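PDB 7KW3: PCP domain from Thermobifida fusca, which probably carries amino acid or peptide intermediates on a phosphopantetheine arm as the peptidyl carrier domain of a non-ribosomal peptide synthetase. Local coordinates for residues G36-S39 against V40-L43; E55-A58 against R59-F62. All coordinates share one frame; numbering follows the deposited sequence.

Interaction 1: residues G36-S39 against V40-L43; sequences GGDS and VLTL
Asp38 caps the N-terminus of helix 39-51 by accepting from Leu41, within the GGDS signature of carrier domains. Its CG lies between the backbone N and the carbonyl carbon, chi1 62°. This turn brings the carboxylate back to the first turn of the helix. Asp38 OD1 accepts from Leu41 N at 2.9 Å, and the bond is nearly straight at 171°. Asp38 OD1 also lies 3.3 Å from Leu41 CG, alongside the base of that side chain.

Asp38 O is gripped twice by one residue. Thr42 N donates to Asp38 O at 2.7 Å, nearly along the C=O axis. Thr42 OG1 donates to the same Asp38 O at 2.9 Å, but from above the carbonyl plane. This second bond fixes the rotation of the threonine hydroxyl. Ser39 O receives Leu43 N at 3.1 Å in the next helical bond.

Before the cap, Gly36 has a positive phi of 108°, a backbone shape that glycine adopts readily. Gly36 O rests 3.5 Å from Leu41 CD1. By family, Ser39 is probably the serine that carries the phosphopantetheine arm. Its CB bond points away from residues 40-43, yet CB itself still touches Val40 N.

Leu41 also touches Val20 and Leu21 of helix 8-21. Thr42 meets Phe32 and Phe33 of the loop that leads into helix 39-51, and reaches helix 58-63.

Interaction 2: residues E55-A58 against R59-F62; sequences EISA and RHVF
Ser57 and His60 form a capping box at the start of helix 58-63, with an imidazole in place of the more familiar carboxylate or amide. Ser57 is the N-cap residue. Ser57 OG accepts from His60 N at 2.9 Å, and Ser57 N donates back to His60 ND1 at 3.0 Å. The return bond is not ideal for a ring nitrogen: Ser57 N sits 39° out of the imidazole plane.

The serine also lies over the ring. Its OG stands 3.2 Å above one face of His60, offset toward the rim. Ser57 CB makes a CH-pi contact with the same ring, 4.2 Å from its centroid. The hydroxyl is placed between the backbone N and the carbonyl carbon, chi1 73°, which turns it toward the helix start. Ile56 CA approaches the ring at its edge, 3.6 Å from His60 ND1.

At the far end of the Ile56 side chain, Ile56 CD1 meets Val61 CG2 at 4.0 Å, the two side chains crossing at a slant. Both of these residues and His60 also touch Leu70 of helix 67-73. Val61 N bonds to Ser57 O, and Phe62 N bonds to Ala58 O. The Phe62 ring turns an edge to that last carbonyl, with Phe62 CD2 3.1 Å from Ala58 O.

Overall arrangement
Interactions 1 and 2 are two helix starts in one small helical carrier domain. They come in series along the chain: 36-43 opens helix 39-51, then 55-62 leads from strand 54-55 into the short helix 58-63. Their centres are 11 Å apart, and they touch. Thr42 CG2 packs on Ala58 CB, Val61 CB and Phe62 CE2, the last at 3.8 Å. Ser39 OG lies 4.0 Å from Phe62 CZ. The short helix thus borders the serine that probably bears the phosphopantetheine arm. Glu55 pairs with Arg50 in a salt bridge, a further tie between residues 55-58 and helix 39-51.

Interaction 1: residues G36-S39 against V40-L43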
loop_
_atom_site.group_PDB
_atom_site.type_symbol
_atom_site.label_atom_id
_atom_site.label_comp_id
_atom_site.label_asym_id
_atom_site.label_seq_id
_atom_site.Cartn_x
_atom_site.Cartn_y
_atom_site.Cartn_z
ATOM N N GLY A 36 7.617 -2.373 9.218
ATOM C CA GLY A 36 8.971 -2.010 8.874
ATOM C C GLY A 36 9.127 -0.912 7.842
ATOM O O GLY A 36 10.243 -0.712 7.350
ATOM N N GLY A 37 8.061 -0.190 7.499
ATOM C CA GLY A 37 8.182 0.873 6.517
ATOM C C GLY A 37 9.050 2.023 7.005
ATOM O O GLY A 37 9.232 2.242 8.200
ATOM N N ASP A 38 9.604 2.757 6.045
ATOM C CA ASP A 38 10.367 3.979 6.303
ATOM C C ASP A 38 10.362 4.808 5.019
ATOM O O ASP A 38 9.718 4.436 4.034
ATOM C CB ASP A 38 11.788 3.648 6.779
ATOM C CG ASP A 38 12.593 2.865 5.734
ATOM O OD1 ASP A 38 12.177 2.793 4.551
ATOM O OD2 ASP A 38 13.647 2.310 6.104
ATOM N N SER A 39 11.136 5.899 5.008
ATOM C CA SER A 39 11.109 6.823 3.872
ATOM C C SER A 39 11.511 6.143 2.570
ATOM O O SER A 39 10.878 6.365 1.534
ATOM C CB SER A 39 12.010 8.022 4.141
ATOM O OG SER A 39 11.402 8.897 5.070
ATOM N N VAL A 40 12.559 5.313 2.599
ATOM C CA VAL A 40 12.978 4.598 1.397
ATOM C C VAL A 40 11.856 3.694 0.903
ATOM O O VAL A 40 11.501 3.691 -0.283
ATOM C CB VAL A 40 14.256 3.783 1.666
ATOM C CG1 VAL A 40 14.672 3.070 0.404
ATOM C CG2 VAL A 40 15.393 4.668 2.201
ATOM N N LEU A 41 11.292 2.897 1.804
ATOM C CA LEU A 41 10.279 1.946 1.375
ATOM C C LEU A 41 8.987 2.645 0.975
ATOM O O LEU A 41 8.242 2.122 0.136
ATOM C CB LEU A 41 10.036 0.922 2.477
ATOM C CG LEU A 41 11.286 0.101 2.802
ATOM C CD1 LEU A 41 10.999 -0.893 3.911
ATOM C CD2 LEU A 41 11.797 -0.617 1.558
ATOM N N THR A 42 8.714 3.821 1.552
ATOM C CA THR A 42 7.543 4.599 1.153
ATOM C C THR A 42 7.682 5.064 -0.288
ATOM O O THR A 42 6.747 4.936 -1.091
ATOM C CB THR A 42 7.360 5.800 2.090
ATOM O OG1 THR A 42 7.056 5.348 3.410
ATOM C CG2 THR A 42 6.226 6.698 1.615
ATOM N N LEU A 43 8.854 5.605 -0.629
ATOM C CA LEU A 43 9.150 5.969 -2.008
ATOM C C LEU A 43 8.866 4.803 -2.948
ATOM O O LEU A 43 8.218 4.970 -3.986
ATOM C CB LEU A 43 10.609 6.419 -2.124
ATOM C CG LEU A 43 10.997 7.074 -3.452
ATOM C CD1 LEU A 43 10.259 8.382 -3.596
ATOM C CD2 LEU A 43 12.482 7.323 -3.556
#

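Interaction 2: residues E55-A58 against R59-F62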
loop_
_atom_site.group_PDB
_atom_site.type_symbol
_atom_site.label_atom_id
_atom_site.label_comp_id
_atom_site.label_asym_id
_atom_site.label_seq_id
_atom_site.Cartn_x
_atom_site.Cartn_y
_atom_site.Cartn_z
ATOM N N GLU A 55 -2.748 5.630 -7.864
ATOM C CA GLU A 55 -1.988 6.847 -7.630
ATOM C C GLU A 55 -2.104 7.234 -6.162
ATOM O O GLU A 55 -3.206 7.514 -5.682
ATOM C CB GLU A 55 -2.516 7.978 -8.508
ATOM C CG GLU A 55 -1.555 8.431 -9.555
ATOM C CD GLU A 55 -1.914 9.786 -10.113
ATOM O OE1 GLU A 55 -1.112 10.726 -9.940
ATOM O OE2 GLU A 55 -2.995 9.910 -10.726
ATOM N N ILE A 56 -0.973 7.256 -5.460
ATOM C CA ILE A 56 -0.902 7.754 -4.095
ATOM C C ILE A 56 0.329 8.636 -3.964
ATOM O O ILE A 56 1.220 8.633 -4.818
ATOM C CB ILE A 56 -0.842 6.626 -3.047
ATOM C CG1 ILE A 56 0.266 5.640 -3.408
ATOM C CG2 ILE A 56 -2.197 5.942 -2.922
ATOM C CD1 ILE A 56 0.521 4.578 -2.361
ATOM N N SER A 57 0.370 9.395 -2.873
ATOM C CA SER A 57 1.540 10.175 -2.497
ATOM C C SER A 57 2.190 9.610 -1.239
ATOM O O SER A 57 1.573 8.877 -0.454
ATOM C CB SER A 57 1.172 11.636 -2.249
ATOM O OG SER A 57 0.468 11.749 -1.019
ATOM N N ALA A 58 3.454 9.995 -1.041
ATOM C CA ALA A 58 4.132 9.696 0.214
ATOM C C ALA A 58 3.347 10.235 1.402
ATOM O O ALA A 58 3.248 9.569 2.436
ATOM C CB ALA A 58 5.551 10.279 0.201
ATOM N N ARG A 59 2.794 11.452 1.280
ATOM C CA ARG A 59 1.982 12.007 2.360
ATOM C C ARG A 59 0.773 11.124 2.662
ATOM O O ARG A 59 0.382 10.978 3.826
ATOM C CB ARG A 59 1.542 13.438 2.025
ATOM C CG ARG A 59 2.554 14.472 2.478
ATOM C CD ARG A 59 2.086 15.899 2.320
ATOM N NE ARG A 59 3.174 16.801 2.676
ATOM C CZ ARG A 59 4.141 17.175 1.843
ATOM N NH1 ARG A 59 4.147 16.738 0.588
ATOM N NH2 ARG A 59 5.097 17.998 2.261
ATOM N N HIS A 60 0.168 10.526 1.632
ATOM C CA HIS A 60 -0.923 9.580 1.865
ATOM C C HIS A 60 -0.464 8.412 2.729
ATOM O O HIS A 60 -1.171 7.995 3.658
ATOM C CB HIS A 60 -1.474 9.064 0.531
ATOM C CG HIS A 60 -2.195 10.101 -0.267
ATOM N ND1 HIS A 60 -2.252 10.072 -1.643
ATOM C CD2 HIS A 60 -2.900 11.193 0.118
ATOM C CE1 HIS A 60 -2.963 11.101 -2.073
ATOM N NE2 HIS A 60 -3.367 11.797 -1.025
ATOM N N VAL A 61 0.720 7.871 2.440
ATOM C CA VAL A 61 1.210 6.723 3.194
ATOM C C VAL A 61 1.444 7.096 4.653
ATOM O O VAL A 61 1.022 6.376 5.566
ATOM C CB VAL A 61 2.480 6.166 2.535
ATOM C CG1 VAL A 61 3.090 5.050 3.391
ATOM C CG2 VAL A 61 2.151 5.686 1.115
ATOM N N PHE A 62 2.098 8.238 4.899
ATOM C CA PHE A 62 2.371 8.622 6.279
ATOM C C PHE A 62 1.084 8.920 7.036
ATOM O O PHE A 62 0.971 8.596 8.222
ATOM C CB PHE A 62 3.336 9.815 6.313
ATOM C CG PHE A 62 4.775 9.428 6.057
ATOM C CD1 PHE A 62 5.610 9.049 7.105
ATOM C CD2 PHE A 62 5.286 9.418 4.771
ATOM C CE1 PHE A 62 6.934 8.681 6.873
ATOM C CE2 PHE A 62 6.590 9.056 4.528
ATOM C CZ PHE A 62 7.423 8.682 5.583
#